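Local structure of molybdopterin-guanine dinucleotide biosynthesis protein B (MobB) (Archaeoglobus fulgidus, 2F1R) at residues S6-S11 with G103-G108; G30-V35 with L93-L98; K55-G60 with I74-E79; R111-K116 with G127-V132. The protein probably binds GTP and is a MobB protein of molybdopterin-guanine dinucleotide biosynthesis, of the P-loop NTPase clan. All blocks are in the same frame, centred on the assembly; numbering follows the deposited sequence.

How the interactions relate
Interactions 1, 2 and 4 lie on one parallel sheet, whose strands run in the order 33-37, 98-102, 4-9, 111-114, 129-133 and 143-144. Interactions 1 and 4 touch, their centres about 8 Å apart, because strands 4-9 and 111-114 are neighbours; Ser105 and Arg111 also join them. Interaction 2, about 19 Å from interaction 1 between centres, sits on strand 33-37, outermost within the chain, where the sheet continues into the second subunit. Interaction 3 is remote, about 35 Å from interaction 4 between centres. Along the chain, interaction 3 nests inside interaction 2, which nests inside interaction 1; interaction 4 follows. The inserted helix and hairpin of interaction 3 probably serve dimerisation; interactions 2 and 3 both touch the second subunit.

Interaction 1: residues S6-S11 with G103-G108; sequences SIVGTS and GFSKAG
Val8 turns its CG1 methyl onto Ser105, meeting CB at 3.6 Å. With chi1 at -57° this methyl stands anti to the carbonyl carbon, beside the backbone N, and faces the short 3-10 segment 105-107. Ser105 keeps OG anti to its own backbone N, leaving the methylene as the nearest part of the side chain to Val8. Two residues back along the strand, Ser6 also points toward the loop: its CB lies 3.8 Å from Gly103 O, and its OG meets a water at 2.7 Å. That water donates to Phe104 O at 2.8 Å, bridging Ser6 OG and Phe104 O, which at 4.4 Å are too far apart to bond directly. At the intervening residue, Gly103 N donates to Ile7 O at 2.9 Å in a nearly straight bond. The strand leads into a loop and helix matching a P-loop (Walker A) pattern, consistent with GTP binding; Ser11 OG caps that helix at Gly14 N. Gly9 and Gly103 both adopt backbone angles that would jam a CB against the preceding carbonyl O. Ile7 points to the strand's other side, onto Ile100 and Ile112. The Phe104 ring leads away to a cation-pi contact with Arg38 and to Ala66 of the second subunit.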
# COMPACT_ATOMS: atom_id res chain seq x y z
N SER A 6 -5.30 -7.44 18.36
CA SER A 6 -4.06 -8.16 18.11
C SER A 6 -4.15 -9.67 18.24
O SER A 6 -4.72 -10.18 19.21
CB SER A 6 -3.00 -7.69 19.08
OG SER A 6 -2.81 -6.31 18.92
N ILE A 7 -3.52 -10.39 17.32
CA ILE A 7 -3.42 -11.83 17.45
C ILE A 7 -1.96 -12.07 17.82
O ILE A 7 -1.07 -11.88 17.01
CB ILE A 7 -3.84 -12.58 16.13
CG1 ILE A 7 -5.23 -12.15 15.67
CG2 ILE A 7 -3.74 -14.14 16.24
CD1 ILE A 7 -6.37 -12.36 16.67
N VAL A 8 -1.72 -12.47 19.07
CA VAL A 8 -0.39 -12.59 19.57
C VAL A 8 -0.12 -14.05 20.00
O VAL A 8 -1.06 -14.85 20.15
CB VAL A 8 -0.12 -11.64 20.76
CG1 VAL A 8 -0.39 -10.15 20.36
CG2 VAL A 8 -0.93 -12.07 22.01
N GLY A 9 1.17 -14.36 20.20
CA GLY A 9 1.53 -15.59 20.86
C GLY A 9 2.82 -16.23 20.36
O GLY A 9 3.62 -15.58 19.70
N THR A 10 2.97 -17.52 20.64
CA THR A 10 4.25 -18.20 20.48
C THR A 10 4.47 -18.94 19.15
O THR A 10 5.61 -19.33 18.82
CB THR A 10 4.51 -19.18 21.65
OG1 THR A 10 3.48 -20.17 21.67
CG2 THR A 10 4.55 -18.40 23.00
N SER A 11 3.41 -19.13 18.39
CA SER A 11 3.53 -19.81 17.09
C SER A 11 3.22 -18.88 15.91
O SER A 11 2.07 -18.58 15.66
CB SER A 11 2.58 -21.01 17.03
OG SER A 11 2.75 -21.64 15.77
N GLY A 103 0.85 -10.06 15.78
CA GLY A 103 1.89 -9.56 16.67
C GLY A 103 1.58 -8.13 17.08
O GLY A 103 0.39 -7.80 17.38
N PHE A 104 2.65 -7.31 17.10
CA PHE A 104 2.61 -6.03 17.81
C PHE A 104 2.11 -6.18 19.26
O PHE A 104 1.40 -5.29 19.76
CB PHE A 104 1.69 -5.01 17.08
CG PHE A 104 2.21 -4.55 15.77
CD1 PHE A 104 2.88 -3.33 15.65
CD2 PHE A 104 2.04 -5.33 14.62
CE1 PHE A 104 3.39 -2.90 14.36
CE2 PHE A 104 2.55 -4.89 13.33
CZ PHE A 104 3.21 -3.70 13.23
N SER A 105 2.50 -7.25 19.93
CA SER A 105 2.03 -7.46 21.31
C SER A 105 2.31 -6.29 22.26
O SER A 105 1.48 -5.93 23.13
CB SER A 105 2.60 -8.75 21.89
OG SER A 105 2.07 -8.88 23.20
N LYS A 106 3.46 -5.65 22.07
CA LYS A 106 3.89 -4.60 23.00
C LYS A 106 3.20 -3.27 22.78
O LYS A 106 3.41 -2.30 23.56
CB LYS A 106 5.41 -4.47 23.04
CG LYS A 106 6.19 -5.81 23.11
CD LYS A 106 6.13 -6.44 24.50
CE LYS A 106 7.15 -7.61 24.68
NZ LYS A 106 8.57 -7.27 24.35
N ALA A 107 2.32 -3.21 21.78
CA ALA A 107 1.52 -2.01 21.58
C ALA A 107 0.33 -1.89 22.51
O ALA A 107 -0.30 -0.82 22.54
CB ALA A 107 1.09 -1.87 20.12
N GLY A 108 0.02 -2.97 23.27
CA GLY A 108 -1.01 -2.93 24.30
C GLY A 108 -2.47 -2.95 23.86
O GLY A 108 -3.36 -2.73 24.67
O HOH W 1 -1.22 -5.07 20.68

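Interaction 2: residues G30-V35 with L93-L98; sequences GLRVAV and LSDYDL
The Tyr96 ring lies between Arg32 and Ala34. Over one face the guanidinium stacks nearly flat, planes 23° apart and centres 4.4 Å apart, a cation-pi contact in which Arg32 NH2 is 3.5 Å from Tyr96 CZ. Over the opposite face Ala34 CB sits above the ring centre, 3.8 Å from it, a CH-pi contact. Arg32 C and Val33 N lie at the ring's edge. The bend of Arg32 at chi3 (67°) sets NE, whose weak bond goes to Asp95 O, at the guanidinium edge and in plane. Asp95 OD2 approaches Arg32 NH2 obliquely at 3.3 Å in a weak salt bridge. Asp97 OD2 accepts from Arg32 N at 3.2 Å, and Asp97 N returns a bond to Arg32 O. An alanine at Tyr96 would probably leave the Arg32 guanidinium without its stacking surface and open a gap beside Ala34 CB. Tyr96 OH hydrogen-bonds Asp62 OD2 of the second subunit. Ala34 N donates to Leu98 O at 3.1 Å, part of the parallel pairing that bridges Val33 with Leu98. On their sheet face, where Val33 CG1 and Leu98 CD2 touch at 4.0 Å, helix 12-28 packs on Val33 and helix 149-160 on Leu98.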
# COMPACT_ATOMS: atom_id res chain seq x y z
N GLY A 30 -20.05 -9.35 5.55
CA GLY A 30 -19.75 -8.06 4.95
C GLY A 30 -18.94 -7.16 5.89
O GLY A 30 -19.10 -5.93 5.88
N LEU A 31 -18.11 -7.75 6.74
CA LEU A 31 -17.08 -6.91 7.34
C LEU A 31 -15.90 -6.63 6.43
O LEU A 31 -15.46 -7.56 5.75
CB LEU A 31 -16.67 -7.43 8.71
CG LEU A 31 -17.31 -6.69 9.88
CD1 LEU A 31 -18.04 -5.44 9.39
CD2 LEU A 31 -18.27 -7.60 10.64
N ARG A 32 -15.52 -5.38 6.34
CA ARG A 32 -14.25 -4.94 5.73
C ARG A 32 -13.11 -5.15 6.74
O ARG A 32 -13.12 -4.51 7.77
CB ARG A 32 -14.28 -3.40 5.41
CG ARG A 32 -15.01 -2.95 4.14
CD ARG A 32 -14.96 -1.36 3.98
NE ARG A 32 -13.61 -0.74 3.72
CZ ARG A 32 -12.80 -1.07 2.73
NH1 ARG A 32 -13.09 -2.05 1.90
NH2 ARG A 32 -11.68 -0.41 2.57
N VAL A 33 -12.14 -6.03 6.43
CA VAL A 33 -11.04 -6.32 7.36
C VAL A 33 -9.63 -5.97 6.82
O VAL A 33 -9.29 -6.20 5.66
CB VAL A 33 -11.10 -7.78 7.87
CG1 VAL A 33 -10.10 -7.98 9.02
CG2 VAL A 33 -12.54 -8.22 8.30
N ALA A 34 -8.79 -5.42 7.68
CA ALA A 34 -7.37 -5.27 7.31
C ALA A 34 -6.50 -5.94 8.37
O ALA A 34 -6.86 -5.95 9.55
CB ALA A 34 -6.99 -3.83 7.15
N VAL A 35 -5.41 -6.56 7.93
CA VAL A 35 -4.37 -7.18 8.80
C VAL A 35 -3.06 -6.39 8.73
O VAL A 35 -2.55 -6.10 7.61
CB VAL A 35 -4.13 -8.63 8.42
CG1 VAL A 35 -2.94 -9.25 9.20
CG2 VAL A 35 -5.41 -9.45 8.62
N LEU A 93 -6.32 3.06 7.57
CA LEU A 93 -7.20 2.01 8.02
C LEU A 93 -8.50 2.50 8.63
O LEU A 93 -9.28 1.71 9.16
CB LEU A 93 -6.43 1.10 9.01
CG LEU A 93 -5.17 0.34 8.54
CD1 LEU A 93 -4.77 -0.74 9.53
CD2 LEU A 93 -5.28 -0.29 7.18
N SER A 94 -8.76 3.81 8.55
CA SER A 94 -9.90 4.39 9.22
C SER A 94 -11.31 3.99 8.68
O SER A 94 -12.33 4.19 9.38
CB SER A 94 -9.74 5.93 9.37
OG SER A 94 -10.20 6.56 8.20
N ASP A 95 -11.39 3.36 7.52
CA ASP A 95 -12.71 2.92 7.05
C ASP A 95 -12.93 1.42 7.14
O ASP A 95 -13.87 0.90 6.59
CB ASP A 95 -12.95 3.40 5.64
CG ASP A 95 -11.89 2.88 4.67
OD1 ASP A 95 -10.72 2.72 5.09
OD2 ASP A 95 -12.23 2.69 3.50
N TYR A 96 -12.05 0.72 7.84
CA TYR A 96 -12.27 -0.69 8.07
C TYR A 96 -13.18 -0.93 9.24
O TYR A 96 -13.23 -0.15 10.18
CB TYR A 96 -10.93 -1.38 8.28
CG TYR A 96 -10.25 -1.48 6.97
CD1 TYR A 96 -10.45 -2.57 6.16
CD2 TYR A 96 -9.40 -0.44 6.51
CE1 TYR A 96 -9.81 -2.66 4.92
CE2 TYR A 96 -8.75 -0.52 5.28
CZ TYR A 96 -8.96 -1.62 4.47
OH TYR A 96 -8.30 -1.71 3.22
N ASP A 97 -13.91 -2.03 9.20
CA ASP A 97 -14.72 -2.42 10.37
C ASP A 97 -13.93 -3.15 11.47
O ASP A 97 -14.34 -3.17 12.62
CB ASP A 97 -15.89 -3.29 9.89
CG ASP A 97 -16.81 -2.52 8.96
OD1 ASP A 97 -17.20 -1.38 9.33
OD2 ASP A 97 -17.05 -3.01 7.86
N LEU A 98 -12.82 -3.76 11.09
CA LEU A 98 -11.98 -4.48 11.99
C LEU A 98 -10.56 -4.40 11.48
O LEU A 98 -10.32 -4.63 10.29
CB LEU A 98 -12.42 -5.99 12.06
CG LEU A 98 -11.50 -6.94 12.87
CD1 LEU A 98 -11.58 -6.58 14.34
CD2 LEU A 98 -11.84 -8.41 12.65

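Interaction 3: residues K55-G60 with I74-E79; sequences KIYNSG and IRRVSE
Tyr57 and Arg76 meet by stacking. The guanidinium lies on the phenol ring with planes 26° apart and centres 4.3 Å apart, a cation-pi contact in which NH2 stands over the ring centre. The two side chains run antiparallel alongside one another, and Gly60 C rests 3.5 Å from Arg76 NH2 on the guanidinium's other face, leaving the flat group sandwiched. Hydrogen bonding adds to this: Arg76 NH2 donates to Tyr57 O at 2.9 Å, the acceptor lying close to the guanidinium plane. Tyr57 O also takes Gly60 N at 3.0 Å, from the opposite face of its carbonyl plane. In Arg76 the bend at chi3 (67°) places NE, which forms a salt bridge with Asp62 OD1. Van der Waals contacts complete the set. Tyr57 CE1 meets Ile74 CG2 at 3.9 Å, and Tyr57 OH lies 3.4 Å from Arg76 CB. With an alanine in place of Tyr57, the guanidinium would probably lose the support of one face and be more able to turn. Lys70 of the second subunit makes a further cation-pi contact with Tyr57. Gly60, at positive phi, ends helix 52-59 in a Schellman motif, and the helix end packs on a beta hairpin whose strand 70-76 pairs antiparallel with a strand of the second subunit, a sheet continued across the dimer interface.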
# COMPACT_ATOMS: atom_id res chain seq x y z
N LYS A 55 12.96 -0.00 -8.84
CA LYS A 55 13.86 1.07 -9.31
C LYS A 55 13.34 2.48 -9.01
O LYS A 55 14.09 3.34 -8.55
CB LYS A 55 14.04 0.99 -10.82
CG LYS A 55 15.06 0.01 -11.23
CD LYS A 55 14.92 -0.31 -12.70
CE LYS A 55 15.37 -1.75 -13.00
NZ LYS A 55 15.71 -1.90 -14.44
N ILE A 56 12.07 2.72 -9.30
CA ILE A 56 11.46 4.02 -8.99
C ILE A 56 11.52 4.25 -7.45
O ILE A 56 11.97 5.29 -6.98
CB ILE A 56 10.02 4.16 -9.58
CG1 ILE A 56 10.08 4.27 -11.12
CG2 ILE A 56 9.34 5.41 -9.03
CD1 ILE A 56 8.94 3.61 -11.87
N TYR A 57 11.08 3.25 -6.69
CA TYR A 57 11.17 3.35 -5.26
C TYR A 57 12.58 3.74 -4.77
O TYR A 57 12.73 4.71 -4.02
CB TYR A 57 10.71 2.09 -4.54
CG TYR A 57 10.69 2.34 -3.06
CD1 TYR A 57 9.57 2.90 -2.47
CD2 TYR A 57 11.80 2.09 -2.26
CE1 TYR A 57 9.51 3.15 -1.10
CE2 TYR A 57 11.77 2.36 -0.90
CZ TYR A 57 10.61 2.88 -0.32
OH TYR A 57 10.53 3.14 1.01
N ASN A 58 13.59 3.02 -5.24
CA ASN A 58 15.01 3.30 -4.89
C ASN A 58 15.51 4.69 -5.23
O ASN A 58 16.34 5.27 -4.52
CB ASN A 58 15.91 2.27 -5.56
CG ASN A 58 16.04 1.01 -4.75
OD1 ASN A 58 15.06 0.50 -4.19
ND2 ASN A 58 17.28 0.48 -4.67
N SER A 59 14.98 5.24 -6.32
CA SER A 59 15.38 6.55 -6.80
C SER A 59 14.83 7.65 -5.89
O SER A 59 15.24 8.81 -5.96
CB SER A 59 14.92 6.72 -8.26
OG SER A 59 13.50 6.94 -8.34
N GLY A 60 13.93 7.29 -5.00
CA GLY A 60 13.46 8.30 -4.06
C GLY A 60 11.99 8.66 -4.14
O GLY A 60 11.55 9.58 -3.44
N ILE A 74 3.53 1.67 -1.57
CA ILE A 74 4.82 1.40 -0.95
C ILE A 74 5.48 2.74 -0.65
O ILE A 74 5.63 3.56 -1.55
CB ILE A 74 5.69 0.57 -1.89
CG1 ILE A 74 4.85 -0.61 -2.45
CG2 ILE A 74 6.99 0.12 -1.15
CD1 ILE A 74 5.47 -1.37 -3.64
N ARG A 75 5.81 2.98 0.61
CA ARG A 75 6.32 4.27 1.01
C ARG A 75 7.33 4.30 2.17
O ARG A 75 7.22 3.55 3.12
CB ARG A 75 5.17 5.22 1.31
CG ARG A 75 4.34 4.80 2.45
CD ARG A 75 3.53 5.99 2.87
NE ARG A 75 4.17 6.80 3.86
CZ ARG A 75 3.88 8.07 4.07
NH1 ARG A 75 2.98 8.68 3.30
NH2 ARG A 75 4.52 8.76 5.03
N ARG A 76 8.31 5.19 2.07
CA ARG A 76 9.30 5.37 3.14
C ARG A 76 8.67 5.93 4.44
O ARG A 76 7.82 6.86 4.44
CB ARG A 76 10.53 6.17 2.64
CG ARG A 76 10.24 7.65 2.23
CD ARG A 76 11.12 8.18 1.05
NE ARG A 76 10.77 7.47 -0.19
CZ ARG A 76 11.61 6.72 -0.90
NH1 ARG A 76 12.88 6.61 -0.56
NH2 ARG A 76 11.18 6.05 -1.95
N VAL A 77 9.04 5.30 5.55
CA VAL A 77 8.66 5.85 6.85
C VAL A 77 9.89 6.02 7.76
O VAL A 77 10.88 5.36 7.56
CB VAL A 77 7.60 4.93 7.56
CG1 VAL A 77 6.33 4.90 6.74
CG2 VAL A 77 8.16 3.50 7.83
N SER A 78 9.82 6.91 8.75
CA SER A 78 10.75 6.80 9.89
C SER A 78 10.51 5.50 10.70
O SER A 78 9.41 4.92 10.66
CB SER A 78 10.63 8.04 10.80
OG SER A 78 9.39 8.09 11.49
N GLU A 79 11.52 5.03 11.44
CA GLU A 79 11.29 3.82 12.25
C GLU A 79 10.09 3.97 13.22
O GLU A 79 9.34 3.01 13.45
CB GLU A 79 12.55 3.34 12.98
CG GLU A 79 12.95 4.18 14.19
CD GLU A 79 12.26 3.79 15.55
OE1 GLU A 79 12.01 2.57 15.84
OE2 GLU A 79 11.99 4.75 16.35

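Interaction 4: residues R111-K116 with G127-V132; sequences RIVVVK and GRILAV
Arg111 and Val113 pair in parallel with segment 127-132 through three backbone bonds: Arg111 N to Arg128 O (2.8 Å), Leu130 N to Arg111 O (2.9 Å) and Val113 N to Ala131 O (2.9 Å). Two neighbouring strands of the parallel sheet of this P-loop NTPase-type fold are joined here. One residue separates Arg111 from Val113, whereas two separate their partners Ile129 and Val132, so the second strand carries a beta bulge at Leu130 and Ala131. On the face with Arg111, Val113, Ile129 and Val132, the CG2 methyl of Val113 meets Ile129 CG1 at 3.9 Å. Arg111 CD touches Ile129 CG1 as well, also at 3.9 Å. Farther along, Val115 CG2 approaches Val132 CG1 at 4.2 Å. Ile112 and Ala131 point to the other face, where helix 149-160 packs. Arg111 folds over Gly127: CG lies between the backbone N and the carbonyl carbon (chi1 68°), and the chain bends again at chi2 and chi3. Its buried guanidinium is held by three carbonyls outside the two segments, NH2 bonding Ser105 O, NE Lys109 O and NH1 Phe124 O. Over one face of that group, near its centre, Gly127 N stands 3.3 Å from Arg111 CZ, where a CB on Gly127 would clash with NE.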
# COMPACT_ATOMS: atom_id res chain seq x y z
N ARG A 111 -6.16 -8.28 22.96
CA ARG A 111 -5.54 -9.39 22.21
C ARG A 111 -6.20 -10.72 22.43
O ARG A 111 -6.68 -11.03 23.54
CB ARG A 111 -4.03 -9.52 22.54
CG ARG A 111 -3.63 -10.02 23.98
CD ARG A 111 -3.39 -8.83 24.98
NE ARG A 111 -2.78 -7.68 24.29
CZ ARG A 111 -1.49 -7.52 24.10
NH1 ARG A 111 -0.62 -8.38 24.61
NH2 ARG A 111 -1.06 -6.46 23.47
N ILE A 112 -6.15 -11.53 21.38
CA ILE A 112 -6.33 -12.96 21.50
C ILE A 112 -4.97 -13.60 21.52
O ILE A 112 -4.14 -13.30 20.64
CB ILE A 112 -7.25 -13.49 20.38
CG1 ILE A 112 -8.65 -12.84 20.52
CG2 ILE A 112 -7.32 -15.04 20.43
CD1 ILE A 112 -9.67 -13.35 19.48
N VAL A 113 -4.72 -14.45 22.53
CA VAL A 113 -3.39 -15.03 22.77
C VAL A 113 -3.39 -16.47 22.32
O VAL A 113 -4.16 -17.27 22.87
CB VAL A 113 -2.99 -15.01 24.28
CG1 VAL A 113 -1.62 -15.77 24.52
CG2 VAL A 113 -2.92 -13.58 24.80
N VAL A 114 -2.56 -16.81 21.33
CA VAL A 114 -2.49 -18.17 20.79
C VAL A 114 -1.18 -18.84 21.18
O VAL A 114 -0.10 -18.41 20.72
CB VAL A 114 -2.66 -18.18 19.26
CG1 VAL A 114 -2.74 -19.61 18.74
CG2 VAL A 114 -3.90 -17.38 18.86
N VAL A 115 -1.27 -19.84 22.05
CA VAL A 115 -0.09 -20.48 22.60
C VAL A 115 -0.19 -22.01 22.56
O VAL A 115 -1.27 -22.58 22.46
CB VAL A 115 0.22 -20.03 24.04
CG1 VAL A 115 0.70 -18.58 24.04
CG2 VAL A 115 -1.00 -20.22 24.98
N LYS A 116 0.97 -22.64 22.60
CA LYS A 116 1.07 -24.07 22.77
C LYS A 116 0.86 -24.54 24.23
O LYS A 116 0.14 -25.50 24.51
CB LYS A 116 2.46 -24.54 22.30
CG LYS A 116 2.52 -26.10 22.23
CD LYS A 116 1.86 -26.65 20.95
CE LYS A 116 2.20 -28.12 20.77
NZ LYS A 116 3.40 -28.28 21.65
N GLY A 127 -1.66 -5.87 27.00
CA GLY A 127 -3.01 -5.30 26.87
C GLY A 127 -4.04 -6.26 27.42
O GLY A 127 -3.68 -7.29 27.97
N ARG A 128 -5.31 -5.93 27.24
CA ARG A 128 -6.39 -6.79 27.72
C ARG A 128 -6.53 -8.10 26.95
O ARG A 128 -6.67 -8.09 25.71
CB ARG A 128 -7.73 -6.03 27.71
CG ARG A 128 -8.76 -6.68 28.59
CD ARG A 128 -9.92 -5.72 28.89
NE ARG A 128 -11.11 -6.20 28.20
CZ ARG A 128 -11.82 -5.50 27.31
NH1 ARG A 128 -11.47 -4.24 27.00
NH2 ARG A 128 -12.89 -6.08 26.76
N ILE A 129 -6.48 -9.21 27.70
CA ILE A 129 -6.61 -10.54 27.11
C ILE A 129 -8.10 -10.84 27.01
O ILE A 129 -8.82 -10.94 28.02
CB ILE A 129 -5.81 -11.66 27.85
CG1 ILE A 129 -4.29 -11.39 27.75
CG2 ILE A 129 -6.17 -13.07 27.31
CD1 ILE A 129 -3.46 -12.15 28.81
N LEU A 130 -8.55 -11.02 25.77
CA LEU A 130 -9.95 -11.22 25.50
C LEU A 130 -10.23 -12.69 25.49
O LEU A 130 -11.34 -13.13 25.89
CB LEU A 130 -10.31 -10.62 24.14
CG LEU A 130 -10.18 -9.10 23.98
CD1 LEU A 130 -10.70 -8.67 22.68
CD2 LEU A 130 -10.88 -8.37 25.13
N ALA A 131 -9.24 -13.46 24.99
CA ALA A 131 -9.37 -14.92 24.97
C ALA A 131 -8.05 -15.57 24.70
O ALA A 131 -7.12 -14.94 24.16
CB ALA A 131 -10.39 -15.34 23.91
N VAL A 132 -7.96 -16.86 25.05
CA VAL A 132 -6.74 -17.60 24.85
C VAL A 132 -7.10 -18.74 23.94
O VAL A 132 -8.13 -19.40 24.15
CB VAL A 132 -6.11 -18.09 26.19
CG1 VAL A 132 -4.92 -19.04 25.92
CG2 VAL A 132 -5.67 -16.86 27.13